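Local coordinates for protein ribonucleoside-diphosphate reductase subunit beta (Clostridium botulinum, PDB 6ZJK) that forms the diiron-carrying R2 subunit of ribonucleotide reductase, which probably supplies the radical that its partner subunit needs to turn ribonucleoside diphosphates into deoxyribonucleotides, at residues F105-Q110 and E138-S143; S111-N116 and G179-F184; I206-G211 and R236-H241. All coordinates share one frame; numbering follows the deposited sequence.

Overall arrangement
From the N terminus, helix 90-118 comes first and supplies a segment to two contacts. Contact 1 closes the loop from 105-110 to 138-143, joining this helix to helix 124-151 around one iron. Contact 2 takes up the very next residues of the same helix and reaches 179-184 on helix 168-186, so its loop crosses that of contact 1. Contact 3 follows both in series, pairing helix 190-220 with helix 225-255 at the second iron. Contacts 1 and 3, with centres about 12 Å apart, share a water and meet through His140 and Asp237; contact 2 joins contact 1 through Gln110 and Tyr181. Together they tie five helices around the diiron centre.

Contact 1: F105-Q110 and E138-S143. With FE (Fe (III) ion), chain H.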
ATOM      1  N   PHE A 105     -10.620  -6.339  13.113  1.00 38.04           N
ATOM      2  CA  PHE A 105     -10.685  -4.917  13.410  1.00 38.26           C
ATOM      3  C   PHE A 105      -9.284  -4.301  13.454  1.00 39.69           C
ATOM      4  O   PHE A 105      -9.073  -3.195  12.937  1.00 39.40           O
ATOM      5  CB  PHE A 105     -11.412  -4.690  14.739  1.00 38.43           C
ATOM      6  CG  PHE A 105     -11.117  -3.354  15.347  1.00 48.26           C
ATOM      7  CD1 PHE A 105     -11.870  -2.243  14.995  1.00 44.93           C
ATOM      8  CD2 PHE A 105     -10.052  -3.193  16.240  1.00 44.29           C
ATOM      9  CE1 PHE A 105     -11.585  -1.002  15.548  1.00 48.46           C
ATOM     10  CE2 PHE A 105      -9.760  -1.962  16.776  1.00 42.50           C
ATOM     11  CZ  PHE A 105     -10.524  -0.866  16.441  1.00 49.89           C
ATOM     12  N   LEU A 106      -8.307  -5.009  14.002  1.00 35.14           N
ATOM     13  CA  LEU A 106      -6.952  -4.472  14.137  1.00 38.88           C
ATOM     14  C   LEU A 106      -6.281  -4.164  12.797  1.00 40.21           C
ATOM     15  O   LEU A 106      -5.834  -3.114  12.578  1.00 35.87           O
ATOM     16  CB  LEU A 106      -6.088  -5.354  15.006  1.00 35.45           C
ATOM     17  CG  LEU A 106      -6.403  -5.469  16.479  1.00 39.99           C
ATOM     18  CD1 LEU A 106      -5.390  -6.267  17.205  1.00 35.48           C
ATOM     19  CD2 LEU A 106      -6.738  -4.205  17.184  1.00 37.35           C
ATOM     20  N   ASP A 107      -6.283  -5.129  11.920  1.00 36.69           N
ATOM     21  CA  ASP A 107      -5.737  -4.980  10.627  1.00 42.50           C
ATOM     22  C   ASP A 107      -6.535  -3.969   9.795  1.00 40.48           C
ATOM     23  O   ASP A 107      -5.967  -3.293   9.020  1.00 40.68           O
ATOM     24  CB  ASP A 107      -5.621  -6.293   9.931  1.00 38.90           C
ATOM     25  CG  ASP A 107      -4.469  -7.131  10.423  1.00 48.06           C
ATOM     26  OD1 ASP A 107      -3.346  -6.688  10.502  1.00 45.10           O
ATOM     27  OD2 ASP A 107      -4.669  -8.276  10.692  1.00 46.07           O
ATOM     28  N   SER A 108      -7.841  -3.861   9.989  1.00 37.27           N
ATOM     29  CA  SER A 108      -8.612  -2.908   9.271  1.00 39.56           C
ATOM     30  C   SER A 108      -8.210  -1.515   9.656  1.00 41.37           C
ATOM     31  O   SER A 108      -8.048  -0.710   8.830  1.00 36.33           O
ATOM     32  CB  SER A 108     -10.117  -3.132   9.443  1.00 41.64           C
ATOM     33  OG  SER A 108     -10.538  -4.266   8.762  1.00 36.56           O
ATOM     34  N   VAL A 109      -8.036  -1.235  10.930  1.00 36.70           N
ATOM     35  CA  VAL A 109      -7.642   0.097  11.311  1.00 43.50           C
ATOM     36  C   VAL A 109      -6.187   0.394  10.945  1.00 44.12           C
ATOM     37  O   VAL A 109      -5.860   1.479  10.725  1.00 39.89           O
ATOM     38  CB  VAL A 109      -7.871   0.483  12.758  1.00 45.59           C
ATOM     39  CG1 VAL A 109      -9.311   0.511  13.109  1.00 43.90           C
ATOM     40  CG2 VAL A 109      -7.123  -0.391  13.679  1.00 42.36           C
ATOM     41  N   GLN A 110      -5.355  -0.612  10.876  1.00 40.36           N
ATOM     42  CA  GLN A 110      -3.994  -0.446  10.469  1.00 42.63           C
ATOM     43  C   GLN A 110      -4.032  -0.016   9.010  1.00 46.12           C
ATOM     44  O   GLN A 110      -3.405   0.912   8.654  1.00 46.05           O
ATOM     45  CB  GLN A 110      -3.218  -1.724  10.616  1.00 37.39           C
ATOM     46  CG  GLN A 110      -2.818  -2.087  12.017  1.00 41.41           C
ATOM     47  CD  GLN A 110      -1.938  -1.090  12.663  1.00 50.52           C
ATOM     48  OE1 GLN A 110      -2.388  -0.119  13.190  1.00 46.19           O
ATOM     49  NE2 GLN A 110      -0.663  -1.334  12.610  1.00 46.39           N
ATOM     50  N   GLU A 138      -3.661  -5.438   4.428  1.00 35.13           N
ATOM     51  CA  GLU A 138      -4.812  -5.808   3.608  1.00 35.55           C
ATOM     52  C   GLU A 138      -4.850  -7.310   3.358  1.00 35.52           C
ATOM     53  O   GLU A 138      -5.931  -7.922   3.345  1.00 35.78           O
ATOM     54  CB  GLU A 138      -4.814  -5.044   2.284  1.00 39.57           C
ATOM     55  CG  GLU A 138      -4.951  -3.528   2.401  1.00 42.39           C
ATOM     56  CD  GLU A 138      -6.367  -3.065   2.689  1.00 44.65           C
ATOM     57  OE1 GLU A 138      -7.270  -3.913   2.868  1.00 43.29           O
ATOM     58  OE2 GLU A 138      -6.591  -1.834   2.718  1.00 50.01           O
ATOM     59  N   ILE A 139      -3.686  -7.922   3.138  1.00 35.29           N
ATOM     60  CA  ILE A 139      -3.645  -9.369   2.936  1.00 35.30           C
ATOM     61  C   ILE A 139      -4.046 -10.120   4.210  1.00 37.34           C
ATOM     62  O   ILE A 139      -4.722 -11.162   4.148  1.00 38.58           O
ATOM     63  CB  ILE A 139      -2.266  -9.782   2.401  1.00 35.17           C
ATOM     64  CG1 ILE A 139      -2.117  -9.244   0.967  1.00 38.00           C
ATOM     65  CG2 ILE A 139      -2.076 -11.291   2.418  1.00 35.15           C
ATOM     66  CD1 ILE A 139      -0.939  -9.833   0.231  1.00 43.32           C
ATOM     67  N   HIS A 140      -3.735  -9.561   5.348  1.00 35.12           N
ATOM     68  CA  HIS A 140      -4.041 -10.175   6.625  1.00 38.09           C
ATOM     69  C   HIS A 140      -5.532 -10.185   6.825  1.00 36.59           C
ATOM     70  O   HIS A 140      -6.094 -11.163   7.117  1.00 34.81           O
ATOM     71  CB  HIS A 140      -3.330  -9.481   7.784  1.00 35.14           C
ATOM     72  CG  HIS A 140      -1.843  -9.667   7.779  1.00 41.66           C
ATOM     73  ND1 HIS A 140      -0.983  -8.897   8.524  1.00 39.83           N
ATOM     74  CD2 HIS A 140      -1.073 -10.497   7.058  1.00 36.33           C
ATOM     75  CE1 HIS A 140       0.241  -9.270   8.257  1.00 39.63           C
ATOM     76  NE2 HIS A 140       0.214 -10.235   7.378  1.00 34.74           N
ATOM     77  N   ALA A 141      -6.126  -9.058   6.609  1.00 37.65           N
ATOM     78  CA  ALA A 141      -7.566  -8.921   6.772  1.00 37.08           C
ATOM     79  C   ALA A 141      -8.319  -9.858   5.841  1.00 37.09           C
ATOM     80  O   ALA A 141      -9.348 -10.437   6.224  1.00 37.70           O
ATOM     81  CB  ALA A 141      -7.981  -7.467   6.547  1.00 35.67           C
ATOM     82  N   GLN A 142      -7.838 -10.086   4.639  1.00 36.93           N
ATOM     83  CA  GLN A 142      -8.476 -10.959   3.685  1.00 36.84           C
ATOM     84  C   GLN A 142      -8.365 -12.395   4.035  1.00 36.24           C
ATOM     85  O   GLN A 142      -9.231 -13.157   3.752  1.00 36.62           O
ATOM     86  CB  GLN A 142      -7.899 -10.776   2.296  1.00 38.24           C
ATOM     87  CG  GLN A 142      -8.656 -11.459   1.200  1.00 37.15           C
ATOM     88  CD  GLN A 142      -8.016 -12.690   0.761  1.00 37.48           C
ATOM     89  OE1 GLN A 142      -6.844 -12.805   0.765  1.00 36.82           O
ATOM     90  NE2 GLN A 142      -8.780 -13.612   0.377  1.00 37.57           N
ATOM     91  N   SER A 143      -7.243 -12.755   4.608  1.00 35.75           N
ATOM     92  CA  SER A 143      -7.003 -14.082   5.164  1.00 35.57           C
ATOM     93  C   SER A 143      -8.141 -14.518   6.078  1.00 35.67           C
ATOM     94  O   SER A 143      -8.376 -15.726   6.227  1.00 35.76           O
ATOM     95  CB  SER A 143      -5.669 -14.137   5.927  1.00 36.32           C
ATOM     96  OG  SER A 143      -5.748 -13.482   7.189  1.00 34.93           O
TER
HETATM   97 FE    FE H 404      -1.288  -7.481  10.390  0.76 48.13          FE
HETATM   98  O   HOH W   1       1.102  -7.568  10.713  0.70 38.53           O
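Asp107 and His140 reach from facing helices to the same ferric ion, and their flat groups are turned well out of parallel, the carboxylate and imidazole planes standing 59° apart. Asp107 gives the iron a single oxygen, OD1, at 2.2 Å, while His140 binds through ND1 at 2.4 Å. OD1 lies in the plane of the imidazole at its edge, as does the water that binds both irons, which fits ligands gathered round the metal on the ring's ND1 side. In His140, chi1 of -68° leads the ring out beside the backbone N, and chi2 (164°) then turns ND1 to the metal; CB is left facing the carboxylate, 3.4 Å from Asp107 OD2. As a second shell, Tyr144 holds OD2 through its hydroxyl and Asp237 holds His140 NE2, probably fixing the rotation of both groups and perhaps making the imidazole a stronger donor to iron. The small methyl of Ala141 suits the close approach of the backbones, its CB 4.3 Å from Asp107 CB. Glu137 also binds this iron, as in the carboxylate-rich diiron sites of R2 proteins. Helix 190-220 lies against Leu106 and Asp107 through Phe208, helix 225-255 packs on His140 and Ser143, and the second subunit meets Glu138 through its Arg49.

Contact 2: S111-N116 and G179-F184; sequences SENLPN and GIYEKF
Asn113 lays its side-chain amide flat on the ring of Tyr181, the two planes only 12° apart. ND2 sits over the centre of the ring, 3.3 Å above its plane, whereas OD1 lies 3.7 Å from Tyr181 CB. Asn113 CG is anti to the backbone N (chi1 -170°), a torsion that sends the short amide straight across to the ring. One turn on, the backbone O of Asn116 meets the edge of the Phe184 ring in its plane, 3.8 Å from CE2. Further out, tyrosine suits position 181 by combining a flat face for the amide with a hydroxyl that is hydrogen-bonded to Gln110 OE1; its ring rests on Ala199, Asn200 and Leu203 of helix 190-220. Phe184, with no polar group, suits a buried aromatic cluster: it meets Tyr120 edge-to-face and also touches Phe193, which probably helps to hold its ring. Pro115 has no N-H to give and kinks helix 90-118 here, while Ile28 of the second subunit packs on Asn113. The stack is thus amide-on-aromatic, with no N-H pointing squarely into the ring. Asn116 O is buried without a hydrogen-bond partner, and the slightly positive ring edge of Phe184 probably offers it weak electrostatic compensation.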
ATOM      1  N   SER A 111      -4.848  -0.643   8.179  1.00 36.87           N
ATOM      2  CA  SER A 111      -4.989  -0.307   6.763  1.00 42.12           C
ATOM      3  C   SER A 111      -5.482   1.105   6.504  1.00 49.29           C
ATOM      4  O   SER A 111      -5.183   1.680   5.518  1.00 40.83           O
ATOM      5  CB  SER A 111      -5.918  -1.265   6.062  1.00 47.02           C
ATOM      6  OG  SER A 111      -5.435  -2.539   6.026  1.00 45.68           O
ATOM      7  N   GLU A 112      -6.260   1.646   7.402  1.00 45.34           N
ATOM      8  CA  GLU A 112      -6.731   2.956   7.296  1.00 45.91           C
ATOM      9  C   GLU A 112      -5.823   3.976   7.913  1.00 48.44           C
ATOM     10  O   GLU A 112      -5.783   5.058   7.451  1.00 52.68           O
ATOM     11  CB  GLU A 112      -8.049   3.065   8.008  1.00 49.43           C
ATOM     12  CG  GLU A 112      -9.181   2.388   7.314  1.00 50.79           C
ATOM     13  CD  GLU A 112      -9.669   3.144   6.135  1.00 55.18           C
ATOM     14  OE1 GLU A 112     -10.190   2.497   5.254  1.00 53.97           O
ATOM     15  OE2 GLU A 112      -9.549   4.363   6.109  1.00 58.13           O
ATOM     16  N   ASN A 113      -5.127   3.646   8.977  1.00 42.86           N
ATOM     17  CA  ASN A 113      -4.292   4.611   9.649  1.00 47.72           C
ATOM     18  C   ASN A 113      -2.871   4.793   9.128  1.00 53.23           C
ATOM     19  O   ASN A 113      -2.375   5.856   9.180  1.00 45.72           O
ATOM     20  CB  ASN A 113      -4.195   4.298  11.116  1.00 52.77           C
ATOM     21  CG  ASN A 113      -3.556   5.386  11.895  1.00 54.02           C
ATOM     22  OD1 ASN A 113      -4.014   6.500  11.883  1.00 55.85           O
ATOM     23  ND2 ASN A 113      -2.517   5.068  12.583  1.00 48.24           N
ATOM     24  N   LEU A 114      -2.231   3.729   8.713  1.00 46.77           N
ATOM     25  CA  LEU A 114      -0.892   3.800   8.194  1.00 47.97           C
ATOM     26  C   LEU A 114      -0.662   4.903   7.149  1.00 46.75           C
ATOM     27  O   LEU A 114       0.331   5.555   7.194  1.00 47.39           O
ATOM     28  CB  LEU A 114      -0.465   2.457   7.653  1.00 40.36           C
ATOM     29  CG  LEU A 114      -0.174   1.454   8.732  1.00 47.27           C
ATOM     30  CD1 LEU A 114       0.255   0.129   8.210  1.00 42.72           C
ATOM     31  CD2 LEU A 114       0.823   2.014   9.701  1.00 48.22           C
ATOM     32  N   PRO A 115      -1.604   5.099   6.244  1.00 46.58           N
ATOM     33  CA  PRO A 115      -1.355   6.148   5.274  1.00 47.51           C
ATOM     34  C   PRO A 115      -1.423   7.512   5.855  1.00 58.40           C
ATOM     35  O   PRO A 115      -1.011   8.442   5.244  1.00 57.19           O
ATOM     36  CB  PRO A 115      -2.471   5.985   4.295  1.00 47.50           C
ATOM     37  CG  PRO A 115      -2.867   4.607   4.396  1.00 47.79           C
ATOM     38  CD  PRO A 115      -2.561   4.119   5.749  1.00 47.07           C
ATOM     39  N   ASN A 116      -1.960   7.629   7.043  1.00 51.87           N
ATOM     40  CA  ASN A 116      -2.058   8.914   7.662  1.00 56.07           C
ATOM     41  C   ASN A 116      -0.785   9.245   8.379  1.00 53.82           C
ATOM     42  O   ASN A 116      -0.460  10.381   8.595  1.00 54.35           O
ATOM     43  CB  ASN A 116      -3.202   8.906   8.638  1.00 56.55           C
ATOM     44  CG  ASN A 116      -4.482   9.290   7.999  1.00 68.61           C
ATOM     45  OD1 ASN A 116      -4.835   8.794   6.951  1.00 70.74           O
ATOM     46  ND2 ASN A 116      -5.193  10.182   8.638  1.00 77.45           N
ATOM     47  N   GLY A 179      -9.528   5.478  19.014  1.00 52.42           N
ATOM     48  CA  GLY A 179      -9.505   6.863  19.465  1.00 53.46           C
ATOM     49  C   GLY A 179      -8.121   7.486  19.510  1.00 56.09           C
ATOM     50  O   GLY A 179      -7.980   8.699  19.331  1.00 53.10           O
ATOM     51  N   ILE A 180      -7.086   6.684  19.768  1.00 48.72           N
ATOM     52  CA  ILE A 180      -5.730   7.229  19.801  1.00 55.45           C
ATOM     53  C   ILE A 180      -5.303   7.646  18.403  1.00 56.47           C
ATOM     54  O   ILE A 180      -4.767   8.738  18.194  1.00 58.59           O
ATOM     55  CB  ILE A 180      -4.747   6.206  20.403  1.00 50.17           C
ATOM     56  CG1 ILE A 180      -5.206   5.782  21.809  1.00 53.40           C
ATOM     57  CG2 ILE A 180      -3.331   6.769  20.400  1.00 49.46           C
ATOM     58  CD1 ILE A 180      -4.336   4.726  22.438  1.00 54.22           C
ATOM     59  N   TYR A 181      -5.613   6.837  17.433  1.00 51.82           N
ATOM     60  CA  TYR A 181      -5.286   7.172  16.113  1.00 55.78           C
ATOM     61  C   TYR A 181      -6.124   8.348  15.704  1.00 61.59           C
ATOM     62  O   TYR A 181      -5.610   9.294  15.198  1.00 62.46           O
ATOM     63  CB  TYR A 181      -5.553   6.002  15.203  1.00 54.49           C
ATOM     64  CG  TYR A 181      -4.607   4.855  15.293  1.00 51.84           C
ATOM     65  CD1 TYR A 181      -3.398   4.977  15.898  1.00 49.53           C
ATOM     66  CD2 TYR A 181      -4.917   3.651  14.756  1.00 50.91           C
ATOM     67  CE1 TYR A 181      -2.543   3.933  15.970  1.00 45.09           C
ATOM     68  CE2 TYR A 181      -4.048   2.595  14.822  1.00 50.66           C
ATOM     69  CZ  TYR A 181      -2.852   2.766  15.434  1.00 51.86           C
ATOM     70  OH  TYR A 181      -1.975   1.763  15.499  1.00 44.79           O
ATOM     71  N   GLU A 182      -7.413   8.340  15.989  1.00 58.95           N
ATOM     72  CA  GLU A 182      -8.279   9.411  15.498  1.00 60.26           C
ATOM     73  C   GLU A 182      -7.959  10.742  16.169  1.00 64.51           C
ATOM     74  O   GLU A 182      -8.206  11.806  15.589  1.00 64.69           O
ATOM     75  CB  GLU A 182      -9.742   9.005  15.701  1.00 61.77           C
ATOM     76  CG  GLU A 182     -10.804   9.995  15.216  1.00 69.70           C
ATOM     77  CD  GLU A 182     -11.146   9.832  13.739  1.00 70.90           C
ATOM     78  OE1 GLU A 182     -11.694  10.792  13.156  1.00 77.49           O
ATOM     79  OE2 GLU A 182     -10.896   8.745  13.166  1.00 67.48           O
ATOM     80  N   LYS A 183      -7.287  10.736  17.321  1.00 61.48           N
ATOM     81  CA  LYS A 183      -6.971  12.067  17.819  1.00 61.90           C
ATOM     82  C   LYS A 183      -5.848  12.700  17.006  1.00 68.02           C
ATOM     83  O   LYS A 183      -5.876  13.901  16.714  1.00 67.70           O
ATOM     84  CB  LYS A 183      -6.555  11.967  19.285  1.00 64.63           C
ATOM     85  CG  LYS A 183      -6.061  13.253  19.923  1.00 66.65           C
ATOM     86  CD  LYS A 183      -6.852  13.657  21.142  1.00 77.39           C
ATOM     87  CE  LYS A 183      -6.656  15.140  21.388  1.00 78.15           C
ATOM     88  NZ  LYS A 183      -7.840  15.723  22.103  1.00 84.03           N
ATOM     89  N   PHE A 184      -5.055  11.944  16.275  1.00 66.32           N
ATOM     90  CA  PHE A 184      -4.103  12.555  15.388  1.00 67.54           C
ATOM     91  C   PHE A 184      -4.762  12.868  14.096  1.00 68.58           C
ATOM     92  O   PHE A 184      -4.512  13.895  13.522  1.00 67.56           O
ATOM     93  CB  PHE A 184      -2.933  11.633  15.137  1.00 60.20           C
ATOM     94  CG  PHE A 184      -1.985  12.136  14.100  1.00 66.56           C
ATOM     95  CD1 PHE A 184      -1.300  13.301  14.287  1.00 63.36           C
ATOM     96  CD2 PHE A 184      -1.770  11.434  12.950  1.00 62.92           C
ATOM     97  CE1 PHE A 184      -0.426  13.765  13.350  1.00 62.62           C
ATOM     98  CE2 PHE A 184      -0.891  11.896  12.007  1.00 61.74           C
ATOM     99  CZ  PHE A 184      -0.219  13.061  12.208  1.00 61.79           C
TER

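Contact 3: I206-G211 and R236-H241. With FE (Fe (III) ion), chain G.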
ATOM      1  N   ILE A 206       2.067  -6.523  20.964  1.00 34.84           N
ATOM      2  CA  ILE A 206       1.364  -7.052  22.135  1.00 36.54           C
ATOM      3  C   ILE A 206       0.020  -7.678  21.748  1.00 40.60           C
ATOM      4  O   ILE A 206      -0.211  -8.864  22.013  1.00 35.36           O
ATOM      5  CB  ILE A 206       1.162  -5.961  23.195  1.00 33.53           C
ATOM      6  CG1 ILE A 206       2.526  -5.401  23.650  1.00 38.77           C
ATOM      7  CG2 ILE A 206       0.383  -6.525  24.406  1.00 40.00           C
ATOM      8  CD1 ILE A 206       3.434  -6.432  24.311  1.00 36.15           C
ATOM      9  N   TYR A 207      -0.870  -6.900  21.113  1.00 36.71           N
ATOM     10  CA  TYR A 207      -2.228  -7.401  20.870  1.00 39.37           C
ATOM     11  C   TYR A 207      -2.207  -8.591  19.919  1.00 43.23           C
ATOM     12  O   TYR A 207      -2.840  -9.612  20.189  1.00 41.15           O
ATOM     13  CB  TYR A 207      -3.146  -6.297  20.318  1.00 44.86           C
ATOM     14  CG  TYR A 207      -3.258  -5.056  21.193  1.00 43.68           C
ATOM     15  CD1 TYR A 207      -3.006  -5.112  22.557  1.00 45.00           C
ATOM     16  CD2 TYR A 207      -3.595  -3.822  20.642  1.00 42.94           C
ATOM     17  CE1 TYR A 207      -3.096  -3.973  23.353  1.00 42.89           C
ATOM     18  CE2 TYR A 207      -3.688  -2.678  21.431  1.00 44.80           C
ATOM     19  CZ  TYR A 207      -3.434  -2.761  22.784  1.00 47.14           C
ATOM     20  OH  TYR A 207      -3.522  -1.639  23.585  1.00 45.09           O
ATOM     21  N   PHE A 208      -1.387  -8.504  18.900  1.00 39.76           N
ATOM     22  CA  PHE A 208      -1.332  -9.553  17.968  1.00 43.23           C
ATOM     23  C   PHE A 208      -0.707 -10.797  18.520  1.00 40.45           C
ATOM     24  O   PHE A 208      -1.124 -11.843  18.195  1.00 42.29           O
ATOM     25  CB  PHE A 208      -0.726  -9.118  16.624  1.00 36.09           C
ATOM     26  CG  PHE A 208      -1.737  -8.866  15.574  1.00 45.76           C
ATOM     27  CD1 PHE A 208      -2.281  -9.882  14.868  1.00 41.99           C
ATOM     28  CD2 PHE A 208      -2.166  -7.636  15.339  1.00 47.29           C
ATOM     29  CE1 PHE A 208      -3.237  -9.636  13.941  1.00 46.11           C
ATOM     30  CE2 PHE A 208      -3.133  -7.381  14.429  1.00 40.62           C
ATOM     31  CZ  PHE A 208      -3.660  -8.388  13.735  1.00 41.40           C
ATOM     32  N   TYR A 209       0.313 -10.656  19.342  1.00 41.06           N
ATOM     33  CA  TYR A 209       1.014 -11.787  19.939  1.00 44.35           C
ATOM     34  C   TYR A 209       0.099 -12.554  20.868  1.00 38.24           C
ATOM     35  O   TYR A 209       0.156 -13.707  20.938  1.00 41.63           O
ATOM     36  CB  TYR A 209       2.355 -11.364  20.554  1.00 37.87           C
ATOM     37  CG  TYR A 209       3.434 -11.318  19.524  1.00 37.88           C
ATOM     38  CD1 TYR A 209       3.549 -10.266  18.691  1.00 36.91           C
ATOM     39  CD2 TYR A 209       4.292 -12.344  19.365  1.00 43.85           C
ATOM     40  CE1 TYR A 209       4.506 -10.223  17.721  1.00 41.38           C
ATOM     41  CE2 TYR A 209       5.257 -12.315  18.403  1.00 42.72           C
ATOM     42  CZ  TYR A 209       5.339 -11.242  17.581  1.00 45.09           C
ATOM     43  OH  TYR A 209       6.270 -11.215  16.637  1.00 47.34           O
ATOM     44  N   SER A 210      -0.764 -11.867  21.547  1.00 41.48           N
ATOM     45  CA  SER A 210      -1.774 -12.532  22.363  1.00 38.22           C
ATOM     46  C   SER A 210      -2.699 -13.398  21.510  1.00 42.32           C
ATOM     47  O   SER A 210      -3.070 -14.507  21.911  1.00 45.77           O
ATOM     48  CB  SER A 210      -2.582 -11.497  23.140  1.00 43.14           C
ATOM     49  OG  SER A 210      -3.711 -12.090  23.786  1.00 45.85           O
ATOM     50  N   GLY A 211      -3.139 -12.862  20.373  1.00 45.19           N
ATOM     51  CA  GLY A 211      -4.035 -13.626  19.520  1.00 42.65           C
ATOM     52  C   GLY A 211      -3.370 -14.860  18.936  1.00 38.08           C
ATOM     53  O   GLY A 211      -3.992 -15.928  18.847  1.00 33.84           O
ATOM     54  N   ARG A 236       5.169 -13.975  10.881  1.00 33.05           N
ATOM     55  CA  ARG A 236       6.329 -13.604  10.129  1.00 38.22           C
ATOM     56  C   ARG A 236       6.306 -12.140   9.648  1.00 39.91           C
ATOM     57  O   ARG A 236       7.204 -11.414   9.939  1.00 39.18           O
ATOM     58  CB  ARG A 236       6.559 -14.546   9.016  1.00 35.63           C
ATOM     59  CG  ARG A 236       7.852 -14.310   8.299  1.00 39.78           C
ATOM     60  CD  ARG A 236       8.112 -15.347   7.271  1.00 43.65           C
ATOM     61  NE  ARG A 236       7.262 -15.236   6.108  1.00 38.43           N
ATOM     62  CZ  ARG A 236       7.377 -16.004   5.057  1.00 41.73           C
ATOM     63  NH1 ARG A 236       8.288 -16.889   5.018  1.00 48.43           N
ATOM     64  NH2 ARG A 236       6.594 -15.886   4.042  1.00 40.13           N
ATOM     65  N   ASP A 237       5.235 -11.691   9.030  1.00 32.77           N
ATOM     66  CA  ASP A 237       5.128 -10.342   8.623  1.00 32.87           C
ATOM     67  C   ASP A 237       5.167  -9.437   9.844  1.00 37.80           C
ATOM     68  O   ASP A 237       5.791  -8.463   9.830  1.00 36.91           O
ATOM     69  CB  ASP A 237       3.825 -10.038   7.858  1.00 34.58           C
ATOM     70  CG  ASP A 237       3.749 -10.643   6.459  1.00 40.30           C
ATOM     71  OD1 ASP A 237       4.683 -11.130   5.886  1.00 38.54           O
ATOM     72  OD2 ASP A 237       2.667 -10.651   5.936  1.00 38.62           O
ATOM     73  N   GLU A 238       4.500  -9.779  10.926  1.00 33.42           N
ATOM     74  CA  GLU A 238       4.480  -8.955  12.100  1.00 37.12           C
ATOM     75  C   GLU A 238       5.857  -8.645  12.697  1.00 37.10           C
ATOM     76  O   GLU A 238       6.073  -7.626  13.182  1.00 34.30           O
ATOM     77  CB  GLU A 238       3.551  -9.546  13.143  1.00 41.44           C
ATOM     78  CG  GLU A 238       3.127  -8.605  14.203  1.00 34.42           C
ATOM     79  CD  GLU A 238       2.032  -7.669  13.760  1.00 49.06           C
ATOM     80  OE1 GLU A 238       0.858  -7.999  13.712  1.00 50.77           O
ATOM     81  OE2 GLU A 238       2.327  -6.590  13.370  1.00 45.75           O
ATOM     82  N   VAL A 239       6.762  -9.573  12.646  1.00 38.46           N
ATOM     83  CA  VAL A 239       8.099  -9.353  13.104  1.00 41.98           C
ATOM     84  C   VAL A 239       8.760  -8.197  12.380  1.00 40.15           C
ATOM     85  O   VAL A 239       9.321  -7.380  12.997  1.00 38.56           O
ATOM     86  CB  VAL A 239       8.938 -10.593  12.962  1.00 42.48           C
ATOM     87  CG1 VAL A 239      10.373 -10.250  13.202  1.00 42.66           C
ATOM     88  CG2 VAL A 239       8.478 -11.585  13.983  1.00 43.75           C
ATOM     89  N   THR A 240       8.589  -8.122  11.073  1.00 36.98           N
ATOM     90  CA  THR A 240       9.103  -7.066  10.256  1.00 38.75           C
ATOM     91  C   THR A 240       8.435  -5.766  10.562  1.00 41.62           C
ATOM     92  O   THR A 240       9.053  -4.777  10.540  1.00 38.06           O
ATOM     93  CB  THR A 240       9.067  -7.403   8.763  1.00 39.47           C
ATOM     94  OG1 THR A 240       7.747  -7.357   8.256  1.00 40.38           O
ATOM     95  CG2 THR A 240       9.572  -8.716   8.534  1.00 41.41           C
ATOM     96  N   HIS A 241       7.172  -5.773  10.930  1.00 35.53           N
ATOM     97  CA  HIS A 241       6.492  -4.521  11.249  1.00 37.21           C
ATOM     98  C   HIS A 241       6.987  -3.958  12.572  1.00 42.53           C
ATOM     99  O   HIS A 241       7.000  -2.805  12.783  1.00 38.99           O
ATOM    100  CB  HIS A 241       4.980  -4.647  11.302  1.00 39.07           C
ATOM    101  CG  HIS A 241       4.339  -5.131  10.036  1.00 41.55           C
ATOM    102  ND1 HIS A 241       2.985  -5.194   9.884  1.00 39.96           N
ATOM    103  CD2 HIS A 241       4.864  -5.553   8.872  1.00 38.18           C
ATOM    104  CE1 HIS A 241       2.706  -5.661   8.693  1.00 42.05           C
ATOM    105  NE2 HIS A 241       3.828  -5.915   8.069  1.00 40.29           N
TER
HETATM  106 FE    FE G 403       1.149  -5.516  11.384  1.00 43.13          FE
HETATM  107  O   HOH W   1       1.102  -7.568  10.713  0.70 38.53           O
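Glu238 leaves its helix with CG anti to the backbone N (chi1 -162°) and then bends at chi2 (79°), a fold that swings its carboxylate between the iron and Phe208. OE2 takes the metal at 2.5 Å, and OE1 is turned over one face of the Phe208 ring, 3.3 Å from CG at the root of that ring. The two side chains cross at about a right angle with their planes 46° apart, so the carboxylate is tilted against the ring and puts only OE1 over its face. His241, one turn further along this helix, binds the same iron through ND1 at 2.4 Å; its NE2 is held by Gln136. Tyr209 and Glu238 run alongside each other head to tail, with CE1 of Tyr209 4.1 Å from the aliphatic CG of Glu238, and the Tyr209 OH ends against Val239 CG2 at 3.5 Å. The phenol thus bridges the 11.3 Å between the axes of these nearly antiparallel helix segments, while Arg310 forms a cation-pi contact with its ring. Glu137 and Glu204 complete the protein ligands of this iron, and the water, 2.2 Å from it, also binds the iron held by Asp107 and His140. Carboxylates suit ferric iron as hard, anionic oxygen donors. Glu238 is monodentate; the Phe208 face offers OE1 no favourable electrostatic partner, so the iron bond probably dictates the placement and Phe208 probably limits how the carboxylate can shift.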